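PDB 4S3J: cortical-lytic enzyme from Bacillus cereus, which hydrolyses partially degraded spore-cortex peptidoglycan as an N-acetylglucosaminidase during germination, and probably recognises the muramic acid delta-lactam specific to spores. Local coordinates for residues 295-299 with 364-368; 326-331 with 378-384; 351-357 with 370-375. All coordinates share one frame; numbering follows the deposited sequence.

Contact 1: 295-299 with 364-368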
loop_
_atom_site.group_PDB
_atom_site.type_symbol
_atom_site.label_atom_id
_atom_site.label_comp_id
_atom_site.label_asym_id
_atom_site.label_seq_id
_atom_site.Cartn_x
_atom_site.Cartn_y
_atom_site.Cartn_z
ATOM N N ALA A 295 -11.768 -7.515 -7.166
ATOM C CA ALA A 295 -10.442 -7.035 -6.776
ATOM C C ALA A 295 -10.539 -5.707 -6.004
ATOM O O ALA A 295 -11.286 -4.810 -6.401
ATOM C CB ALA A 295 -9.571 -6.865 -7.970
ATOM N N ILE A 296 -9.736 -5.574 -4.956
ATOM C CA ILE A 296 -9.765 -4.377 -4.110
ATOM C C ILE A 296 -9.145 -3.172 -4.837
ATOM O O ILE A 296 -9.650 -2.052 -4.725
ATOM C CB ILE A 296 -9.039 -4.616 -2.744
ATOM C CG1 ILE A 296 -9.867 -5.505 -1.800
ATOM C CG2 ILE A 296 -8.816 -3.314 -1.987
ATOM C CD1 ILE A 296 -10.008 -6.886 -2.210
ATOM N N SER A 297 -8.051 -3.388 -5.558
ATOM C CA SER A 297 -7.360 -2.304 -6.257
ATOM C C SER A 297 -6.919 -2.730 -7.665
ATOM O O SER A 297 -5.715 -2.877 -7.954
ATOM C CB SER A 297 -6.171 -1.832 -5.417
ATOM O OG SER A 297 -5.297 -2.902 -5.097
ATOM N N PRO A 298 -7.893 -2.969 -8.566
ATOM C CA PRO A 298 -7.600 -3.440 -9.927
ATOM C C PRO A 298 -6.658 -2.467 -10.642
ATOM O O PRO A 298 -6.843 -1.263 -10.508
ATOM C CB PRO A 298 -8.980 -3.484 -10.585
ATOM C CG PRO A 298 -9.795 -2.516 -9.798
ATOM C CD PRO A 298 -9.321 -2.660 -8.389
ATOM N N ILE A 299 -5.662 -2.977 -11.358
ATOM C CA ILE A 299 -4.555 -2.138 -11.797
ATOM C C ILE A 299 -4.946 -1.164 -12.914
ATOM O O ILE A 299 -4.370 -0.096 -13.018
ATOM C CB ILE A 299 -3.368 -3.033 -12.229
ATOM C CG1 ILE A 299 -2.079 -2.211 -12.252
ATOM C CG2 ILE A 299 -3.662 -3.710 -13.542
ATOM C CD1 ILE A 299 -0.822 -3.065 -12.258
ATOM N N THR A 364 -6.238 -9.450 -15.827
ATOM C CA THR A 364 -6.757 -8.124 -16.167
ATOM C C THR A 364 -6.735 -7.200 -14.947
ATOM O O THR A 364 -6.195 -6.092 -15.011
ATOM C CB THR A 364 -8.173 -8.229 -16.760
ATOM O OG1 THR A 364 -8.097 -9.019 -17.954
ATOM C CG2 THR A 364 -8.740 -6.855 -17.113
ATOM N N ALA A 365 -7.321 -7.638 -13.840
ATOM C CA ALA A 365 -7.245 -6.888 -12.601
ATOM C C ALA A 365 -5.850 -6.888 -11.998
ATOM O O ALA A 365 -5.513 -5.971 -11.248
ATOM C CB ALA A 365 -8.239 -7.456 -11.586
ATOM N N GLN A 366 -5.064 -7.919 -12.314
ATOM C CA GLN A 366 -3.803 -8.256 -11.638
ATOM C C GLN A 366 -4.058 -8.454 -10.146
ATOM O O GLN A 366 -3.720 -7.609 -9.321
ATOM C CB GLN A 366 -2.709 -7.194 -11.900
ATOM C CG GLN A 366 -2.170 -7.197 -13.347
ATOM C CD GLN A 366 -1.261 -8.376 -13.641
ATOM O OE1 GLN A 366 -0.400 -8.729 -12.834
ATOM N NE2 GLN A 366 -1.433 -8.975 -14.811
ATOM N N ALA A 367 -4.718 -9.570 -9.824
ATOM C CA ALA A 367 -5.044 -9.912 -8.447
ATOM C C ALA A 367 -5.368 -11.392 -8.276
ATOM O O ALA A 367 -5.997 -12.002 -9.160
ATOM C CB ALA A 367 -6.209 -9.097 -7.966
ATOM N N PRO A 368 -4.939 -11.968 -7.145
ATOM C CA PRO A 368 -5.275 -13.359 -6.826
ATOM C C PRO A 368 -6.649 -13.472 -6.190
ATOM O O PRO A 368 -7.117 -12.540 -5.529
ATOM C CB PRO A 368 -4.189 -13.753 -5.836
ATOM C CG PRO A 368 -3.908 -12.457 -5.098
ATOM C CD PRO A 368 -4.012 -11.385 -6.148
HETATM O O HOH W 1 -4.987 -5.563 -8.092
#

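Contact 2: 326-331 with 378-384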
loop_
_atom_site.group_PDB
_atom_site.type_symbol
_atom_site.label_atom_id
_atom_site.label_comp_id
_atom_site.label_asym_id
_atom_site.label_seq_id
_atom_site.Cartn_x
_atom_site.Cartn_y
_atom_site.Cartn_z
ATOM N N GLY A 326 -7.111 -8.171 1.915
ATOM C CA GLY A 326 -8.120 -8.633 0.987
ATOM C C GLY A 326 -9.424 -8.773 1.760
ATOM O O GLY A 326 -9.490 -8.402 2.944
ATOM N N PHE A 327 -10.456 -9.318 1.108
ATOM C CA PHE A 327 -11.732 -9.601 1.777
ATOM C C PHE A 327 -12.218 -11.002 1.442
ATOM O O PHE A 327 -11.955 -11.522 0.352
ATOM C CB PHE A 327 -12.817 -8.604 1.376
ATOM C CG PHE A 327 -12.611 -7.214 1.929
ATOM C CD1 PHE A 327 -12.724 -6.966 3.284
ATOM C CD2 PHE A 327 -12.304 -6.184 1.082
ATOM C CE1 PHE A 327 -12.533 -5.673 3.793
ATOM C CE2 PHE A 327 -12.109 -4.894 1.567
ATOM C CZ PHE A 327 -12.224 -4.648 2.932
ATOM N N ASP A 328 -12.927 -11.578 2.404
ATOM C CA ASP A 328 -13.616 -12.852 2.272
ATOM C C ASP A 328 -15.108 -12.524 2.321
ATOM O O ASP A 328 -15.602 -12.059 3.351
ATOM C CB ASP A 328 -13.184 -13.797 3.402
ATOM C CG ASP A 328 -13.892 -15.144 3.365
ATOM O OD1 ASP A 328 -15.026 -15.234 2.844
ATOM O OD2 ASP A 328 -13.315 -16.109 3.900
ATOM N N TRP A 329 -15.788 -12.666 1.191
ATOM C CA TRP A 329 -17.225 -12.439 1.055
ATOM C C TRP A 329 -18.009 -13.745 1.073
ATOM O O TRP A 329 -17.634 -14.686 0.392
ATOM C CB TRP A 329 -17.533 -11.751 -0.270
ATOM C CG TRP A 329 -17.136 -10.322 -0.454
ATOM C CD1 TRP A 329 -17.920 -9.232 -0.205
ATOM C CD2 TRP A 329 -15.906 -9.816 -1.008
ATOM N NE1 TRP A 329 -17.245 -8.083 -0.536
ATOM C CE2 TRP A 329 -16.013 -8.408 -1.039
ATOM C CE3 TRP A 329 -14.728 -10.411 -1.476
ATOM C CZ2 TRP A 329 -14.992 -7.585 -1.509
ATOM C CZ3 TRP A 329 -13.706 -9.580 -1.952
ATOM C CH2 TRP A 329 -13.858 -8.187 -1.974
ATOM N N LYS A 330 -19.117 -13.790 1.800
ATOM C CA LYS A 330 -20.070 -14.892 1.675
ATOM C C LYS A 330 -21.017 -14.610 0.524
ATOM O O LYS A 330 -21.415 -13.463 0.306
ATOM C CB LYS A 330 -20.850 -15.092 2.977
ATOM C CG LYS A 330 -19.998 -15.632 4.104
ATOM C CD LYS A 330 -20.814 -15.733 5.367
ATOM C CE LYS A 330 -19.980 -16.178 6.527
ATOM N NZ LYS A 330 -20.803 -16.180 7.770
ATOM N N LEU A 331 -21.369 -15.662 -0.221
ATOM C CA LEU A 331 -22.228 -15.566 -1.407
ATOM C C LEU A 331 -23.572 -16.219 -1.123
ATOM O O LEU A 331 -23.656 -17.121 -0.299
ATOM C CB LEU A 331 -21.552 -16.237 -2.618
ATOM C CG LEU A 331 -20.224 -15.640 -3.090
ATOM C CD1 LEU A 331 -19.624 -16.451 -4.250
ATOM C CD2 LEU A 331 -20.384 -14.212 -3.514
ATOM N N VAL A 378 -21.715 -22.963 2.961
ATOM C CA VAL A 378 -21.868 -21.613 2.434
ATOM C C VAL A 378 -20.684 -21.316 1.516
ATOM O O VAL A 378 -19.536 -21.604 1.884
ATOM C CB VAL A 378 -21.965 -20.573 3.580
ATOM C CG1 VAL A 378 -22.020 -19.160 3.037
ATOM C CG2 VAL A 378 -23.195 -20.860 4.454
ATOM N N GLN A 379 -20.950 -20.772 0.325
ATOM C CA GLN A 379 -19.865 -20.394 -0.591
ATOM C C GLN A 379 -19.239 -19.058 -0.196
ATOM O O GLN A 379 -19.960 -18.124 0.196
ATOM C CB GLN A 379 -20.369 -20.311 -2.031
ATOM C CG GLN A 379 -19.207 -20.127 -2.999
ATOM C CD GLN A 379 -19.567 -20.019 -4.473
ATOM O OE1 GLN A 379 -18.688 -19.742 -5.293
ATOM N NE2 GLN A 379 -20.828 -20.253 -4.825
ATOM N N HIS A 380 -17.911 -18.985 -0.272
ATOM C CA HIS A 380 -17.150 -17.750 -0.066
ATOM C C HIS A 380 -16.348 -17.406 -1.323
ATOM O O HIS A 380 -15.928 -18.304 -2.068
ATOM C CB HIS A 380 -16.168 -17.894 1.091
ATOM C CG HIS A 380 -16.790 -18.118 2.438
ATOM N ND1 HIS A 380 -16.594 -17.259 3.499
ATOM C CD2 HIS A 380 -17.531 -19.145 2.920
ATOM C CE1 HIS A 380 -17.205 -17.720 4.566
ATOM N NE2 HIS A 380 -17.790 -18.873 4.246
ATOM N N GLU A 381 -16.101 -16.115 -1.523
ATOM C CA GLU A 381 -15.180 -15.635 -2.556
ATOM C C GLU A 381 -14.180 -14.697 -1.908
ATOM O O GLU A 381 -14.570 -13.791 -1.166
ATOM C CB GLU A 381 -15.933 -14.923 -3.683
ATOM C CG GLU A 381 -15.072 -14.525 -4.843
ATOM C CD GLU A 381 -15.865 -14.197 -6.068
ATOM O OE1 GLU A 381 -16.808 -14.949 -6.404
ATOM O OE2 GLU A 381 -15.548 -13.185 -6.707
ATOM N N VAL A 382 -12.905 -14.916 -2.198
ATOM C CA VAL A 382 -11.826 -14.144 -1.629
ATOM C C VAL A 382 -11.007 -13.458 -2.704
ATOM O O VAL A 382 -10.591 -14.106 -3.660
ATOM C CB VAL A 382 -10.889 -15.041 -0.797
ATOM C CG1 VAL A 382 -9.768 -14.224 -0.199
ATOM C CG2 VAL A 382 -11.659 -15.788 0.283
ATOM N N TRP A 383 -10.791 -12.147 -2.556
ATOM C CA TRP A 383 -9.846 -11.384 -3.384
ATOM C C TRP A 383 -8.800 -10.809 -2.435
ATOM O O TRP A 383 -9.158 -10.363 -1.352
ATOM C CB TRP A 383 -10.551 -10.269 -4.168
ATOM C CG TRP A 383 -11.401 -10.798 -5.268
ATOM C CD1 TRP A 383 -12.681 -11.263 -5.171
ATOM C CD2 TRP A 383 -11.021 -10.947 -6.639
ATOM N NE1 TRP A 383 -13.125 -11.691 -6.402
ATOM C CE2 TRP A 383 -12.134 -11.496 -7.326
ATOM C CE3 TRP A 383 -9.855 -10.659 -7.358
ATOM C CZ2 TRP A 383 -12.089 -11.803 -8.688
ATOM C CZ3 TRP A 383 -9.830 -10.931 -8.712
ATOM C CH2 TRP A 383 -10.936 -11.495 -9.362
ATOM N N PHE A 384 -7.521 -10.864 -2.804
ATOM C CA PHE A 384 -6.492 -10.423 -1.872
ATOM C C PHE A 384 -5.253 -9.916 -2.615
ATOM O O PHE A 384 -5.341 -9.604 -3.806
ATOM C CB PHE A 384 -6.186 -11.547 -0.847
ATOM C CG PHE A 384 -5.497 -12.756 -1.390
ATOM C CD1 PHE A 384 -6.178 -13.697 -2.173
ATOM C CD2 PHE A 384 -4.177 -12.998 -1.051
ATOM C CE1 PHE A 384 -5.496 -14.831 -2.668
ATOM C CE2 PHE A 384 -3.496 -14.119 -1.554
ATOM C CZ PHE A 384 -4.167 -15.047 -2.323
HETATM O O HOH W 2 -23.583 -19.817 -0.594
#

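Contact 3: 351-357 with 370-375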
loop_
_atom_site.group_PDB
_atom_site.type_symbol
_atom_site.label_atom_id
_atom_site.label_comp_id
_atom_site.label_asym_id
_atom_site.label_seq_id
_atom_site.Cartn_x
_atom_site.Cartn_y
_atom_site.Cartn_z
ATOM N N LEU A 351 -6.840 -19.772 4.205
ATOM C CA LEU A 351 -8.192 -20.195 3.860
ATOM C C LEU A 351 -8.202 -21.171 2.681
ATOM O O LEU A 351 -8.917 -22.176 2.684
ATOM C CB LEU A 351 -9.057 -18.975 3.540
ATOM C CG LEU A 351 -9.430 -18.117 4.746
ATOM C CD1 LEU A 351 -9.948 -16.797 4.243
ATOM C CD2 LEU A 351 -10.481 -18.784 5.653
ATOM N N ALA A 352 -7.424 -20.874 1.650
ATOM C CA ALA A 352 -7.360 -21.769 0.483
ATOM C C ALA A 352 -6.784 -23.109 0.913
ATOM O O ALA A 352 -7.237 -24.163 0.464
ATOM C CB ALA A 352 -6.536 -21.141 -0.635
ATOM N N ARG A 353 -5.787 -23.095 1.800
ATOM C CA ARG A 353 -5.226 -24.344 2.324
ATOM C C ARG A 353 -6.282 -25.157 3.102
ATOM O O ARG A 353 -6.474 -26.368 2.899
ATOM C CB ARG A 353 -4.035 -24.026 3.224
ATOM C CG ARG A 353 -3.351 -25.248 3.832
ATOM C CD ARG A 353 -2.153 -24.830 4.709
ATOM N NE ARG A 353 -1.107 -24.193 3.915
ATOM C CZ ARG A 353 -0.771 -22.914 3.900
ATOM N NH1 ARG A 353 0.187 -22.522 3.061
ATOM N NH2 ARG A 353 -1.336 -22.042 4.710
ATOM N N LYS A 354 -6.977 -24.483 4.003
ATOM C CA LYS A 354 -7.933 -25.158 4.881
ATOM C C LYS A 354 -9.060 -25.814 4.097
ATOM O O LYS A 354 -9.492 -26.932 4.412
ATOM C CB LYS A 354 -8.522 -24.168 5.887
ATOM C CG LYS A 354 -9.587 -24.730 6.801
ATOM C CD LYS A 354 -9.947 -23.717 7.837
ATOM C CE LYS A 354 -11.107 -24.223 8.701
ATOM N NZ LYS A 354 -11.613 -23.170 9.611
ATOM N N TYR A 355 -9.557 -25.095 3.093
ATOM C CA TYR A 355 -10.725 -25.536 2.334
ATOM C C TYR A 355 -10.366 -26.207 0.990
ATOM O O TYR A 355 -11.237 -26.448 0.137
ATOM C CB TYR A 355 -11.681 -24.357 2.166
ATOM C CG TYR A 355 -12.252 -23.942 3.510
ATOM C CD1 TYR A 355 -13.192 -24.740 4.162
ATOM C CD2 TYR A 355 -11.862 -22.761 4.141
ATOM C CE1 TYR A 355 -13.710 -24.379 5.389
ATOM C CE2 TYR A 355 -12.373 -22.399 5.365
ATOM C CZ TYR A 355 -13.300 -23.213 5.989
ATOM O OH TYR A 355 -13.808 -22.835 7.209
ATOM N N ASN A 356 -9.082 -26.513 0.833
ATOM C CA ASN A 356 -8.555 -27.303 -0.270
ATOM C C ASN A 356 -8.907 -26.816 -1.669
ATOM O O ASN A 356 -9.319 -27.614 -2.536
ATOM C CB ASN A 356 -9.046 -28.757 -0.147
ATOM C CG ASN A 356 -8.689 -29.386 1.190
ATOM O OD1 ASN A 356 -7.522 -29.658 1.468
ATOM N ND2 ASN A 356 -9.697 -29.620 2.022
ATOM N N VAL A 357 -8.662 -25.541 -1.927
ATOM C CA VAL A 357 -8.838 -24.986 -3.249
ATOM C C VAL A 357 -7.559 -24.247 -3.670
ATOM O O VAL A 357 -6.797 -23.776 -2.813
ATOM C CB VAL A 357 -10.062 -24.036 -3.281
ATOM C CG1 VAL A 357 -11.343 -24.829 -3.003
ATOM C CG2 VAL A 357 -9.887 -22.911 -2.294
ATOM N N PHE A 370 -9.973 -16.718 -5.083
ATOM C CA PHE A 370 -10.459 -18.092 -5.065
ATOM C C PHE A 370 -11.842 -18.155 -4.440
ATOM O O PHE A 370 -12.306 -17.184 -3.820
ATOM C CB PHE A 370 -9.506 -19.045 -4.320
ATOM C CG PHE A 370 -9.218 -18.654 -2.903
ATOM C CD1 PHE A 370 -8.166 -17.787 -2.606
ATOM C CD2 PHE A 370 -9.988 -19.147 -1.852
ATOM C CE1 PHE A 370 -7.901 -17.411 -1.313
ATOM C CE2 PHE A 370 -9.719 -18.780 -0.560
ATOM C CZ PHE A 370 -8.685 -17.910 -0.283
ATOM N N ASN A 371 -12.510 -19.288 -4.639
ATOM C CA ASN A 371 -13.815 -19.562 -4.030
ATOM C C ASN A 371 -13.747 -20.886 -3.275
ATOM O O ASN A 371 -13.023 -21.819 -3.684
ATOM C CB ASN A 371 -14.929 -19.636 -5.070
ATOM C CG ASN A 371 -15.173 -18.321 -5.785
ATOM O OD1 ASN A 371 -14.289 -17.802 -6.483
ATOM N ND2 ASN A 371 -16.402 -17.823 -5.692
ATOM N N TYR A 372 -14.513 -20.997 -2.194
ATOM C CA TYR A 372 -14.546 -22.226 -1.410
ATOM C C TYR A 372 -15.901 -22.403 -0.738
ATOM O O TYR A 372 -16.682 -21.453 -0.674
ATOM C CB TYR A 372 -13.427 -22.225 -0.365
ATOM C CG TYR A 372 -13.559 -21.258 0.800
ATOM C CD1 TYR A 372 -14.216 -21.629 1.970
ATOM C CD2 TYR A 372 -12.995 -19.982 0.749
ATOM C CE1 TYR A 372 -14.321 -20.748 3.063
ATOM C CE2 TYR A 372 -13.092 -19.094 1.840
ATOM C CZ TYR A 372 -13.757 -19.490 2.997
ATOM O OH TYR A 372 -13.870 -18.627 4.090
ATOM N N PHE A 373 -16.179 -23.618 -0.256
ATOM C CA PHE A 373 -17.337 -23.871 0.611
ATOM C C PHE A 373 -16.879 -24.127 2.035
ATOM O O PHE A 373 -15.945 -24.909 2.251
ATOM C CB PHE A 373 -18.163 -25.071 0.134
ATOM C CG PHE A 373 -18.959 -24.807 -1.086
ATOM C CD1 PHE A 373 -20.150 -24.126 -1.006
ATOM C CD2 PHE A 373 -18.534 -25.265 -2.322
ATOM C CE1 PHE A 373 -20.892 -23.856 -2.141
ATOM C CE2 PHE A 373 -19.269 -24.993 -3.457
ATOM C CZ PHE A 373 -20.449 -24.310 -3.369
ATOM N N ASP A 374 -17.524 -23.488 3.012
ATOM C CA ASP A 374 -17.186 -23.770 4.396
ATOM C C ASP A 374 -17.959 -25.003 4.896
ATOM O O ASP A 374 -18.710 -25.636 4.141
ATOM C CB ASP A 374 -17.425 -22.532 5.307
ATOM C CG ASP A 374 -18.884 -22.094 5.399
ATOM O OD1 ASP A 374 -19.801 -22.915 5.200
ATOM O OD2 ASP A 374 -19.105 -20.889 5.695
ATOM N N GLU A 375 -17.744 -25.325 6.167
ATOM C CA GLU A 375 -18.299 -26.524 6.794
ATOM C C GLU A 375 -19.830 -26.505 6.843
ATOM O O GLU A 375 -20.475 -27.550 7.011
ATOM C CB GLU A 375 -17.749 -26.652 8.225
ATOM C CG GLU A 375 -16.225 -26.736 8.339
ATOM C CD GLU A 375 -15.537 -25.373 8.538
ATOM O OE1 GLU A 375 -16.006 -24.336 8.006
ATOM O OE2 GLU A 375 -14.508 -25.343 9.250
HETATM O O HOH W 3 -14.167 -25.817 -0.417
#

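Contact 1: 295-299 with 364-368
The carbonyl oxygen of Ala365 is approached by two successive residues at the start of helix 299-312, its N-cap and its first helical residue. Ile299 N donates a hydrogen bond to Ala365 O at 3.0 Å, and one residue earlier Pro298 CA makes a longer CA-H...O contact with it. The amide comes in 32° off the carbonyl plane. Because Pro298 is the N-cap, the N-H of the first helical residue, which has no partner within its own helix, is satisfied by a distant part of the chain; the positive end of the helix dipole would be expected to polarise that carbonyl. A water bridges the two backbones, 2.8 Å from Ser297 O and 2.7 Å from Gln366 O.

Beside the polar seam runs a small apolar one. Ala295 CB touches two methyls of the facing segment, Ala365 CB at 3.9 Å and Ala367 CB at 4.0 Å, and Pro298 CB meets Ala365 CB from the same loop. On the far side of the hydrogen bond, Ile299 holds CG1 anti to its amide nitrogen (chi1 -162°), which leaves the CG2 branch to press on Gln366 CG at 3.8 Å. The Gln366 chain then bends away, and its OE1 bonds Ser392 and Tyr361.

Gln366 and Ala367 form a G1 beta bulge opposite Asp362, at the turn between strands 360-362 and 367-373. The contact thus sets this turn against the start of helix 299-312, with helix 387-400 flanking Ile299 and Trp383 of strand 379-383 packing on Ala295 and Ala367.

Contact 2: 326-331 with 378-384
His380 and Asp328 form a buried His-carboxylate hydrogen bond on one face of an antiparallel strand pair, a diagonal link between residues that are not paired with each other. His380 ND1 donates to Asp328 OD1 at 2.6 Å, with the oxygen almost in the ring plane and used on its syn side, while the carboxylate is turned 76° against the imidazole. Asp328 reaches the ring because its CG stands anti to the backbone N (chi1 178°). The NE2 atom of His380 bonds Asp374, so both ring nitrogens face carboxylates, an environment that would favour the protonated imidazolium. Both ring faces are taken as well: Lys330 CG lies over one, 3.9 Å from the His380 ring centroid in a CH-pi contact, and the Tyr372 ring stacks on the opposite side. The second oxygen of Asp328 is bonded by the Tyr372 hydroxyl.

The other face carries Phe327, Trp329 and Trp383, with Glu381 among them. Trp329 CZ3 meets Trp383 CD1 at 3.8 Å, the two indoles inclined at 75°. Trp383 NE1 reaches back along its own strand to Glu381 OE2 at 2.9 Å, which fixes the turn of its indole. At the end of the pair, Leu331 CD1 rests on Gln379 CD, whose amide oxygen is bonded by Asn371 of strand 367-373.

Between the faces, Phe327 with Trp383 and Trp329 with Glu381 are hydrogen-bonded pairs; Leu331 N adds a bond to Gln379 O at 2.9 Å. Gly326 CA passes only 3.1 Å from Trp383 O, a spacing with little room for a side chain. Strand 379-383 lies between the outer end of strand 318-330 and strand 367-373, and helix 345-354 packs on the face bearing Asp328 through Leu351.

Contact 3: 351-357 with 370-375
Tyr355 and Tyr372 lie in an offset stack, ring centroids 4.4 Å apart and planes only 11° from parallel. Tyr372 CE1 sits over the Tyr355 ring toward its rim, while on the opposite face the aliphatic CG of Lys354 lies over the centre, so the Tyr355 ring is sandwiched. Its hydroxyl donates to Glu375 OE1 at 2.8 Å, arriving from above the carboxylate plane; the Glu375 chain, bent at chi2, turns its acid group back to receive it. Lys354 NZ makes a weak bond to the same hydroxyl and a long salt bridge of 3.6 Å to Glu375 OE2, closing a polar cluster at the rim.

Deeper in, Ala352 CB stands almost on the normal of the Phe370 ring, 3.9 Å from its centroid in a CH-pi contact. Leu351 CB touches the edge of that ring, and Val357 CG2 reaches Phe370 CD2 at 3.8 Å. Phe370 CG lies between the backbone N and the carbonyl carbon (chi1 57°), and Tyr372 adopts the same rotation, which presents both rings to the helix.

What places Val357 is the way the helix ends. Asn356, with positive phi, is the C-prime residue of a Schellman motif: Val357 N bonds Ala352 O at 3.1 Å, Asn356 N makes the second, weak bond to Arg353 O, and the turn brings Val357 back onto the strand. A water links Tyr355 O and Phe373 N. The result is a helix, ended by a Schellman motif, lying against an antiparallel sheet, consistent with the alpha+beta insertion carried by many family 18 glycosidases on their TIM barrel.

How the contacts relate
Strand 367-373 connects the three contacts: contact 1 uses its beginning and contact 3 its end, 20 Å apart between centres, and its neighbour 379-383 serves contact 2. Contact 3 is nested within the loop closed by contact 2, and their centres are only 10 Å apart. They are joined by Asp328 OD2 and Tyr372 OH at 2.6 Å and by His380 N and Tyr372 O at 2.8 Å. Contacts 1 and 2, with centres 15 Å apart, meet where Pro368 O lies 3.2 Å from Phe384 N. All three lie away from Glu220, the probable proton donor; contact 2 pairs strand 318-330 with the excursion holding contact 3, whose turn contact 1 ties to the loop before helix 299-312.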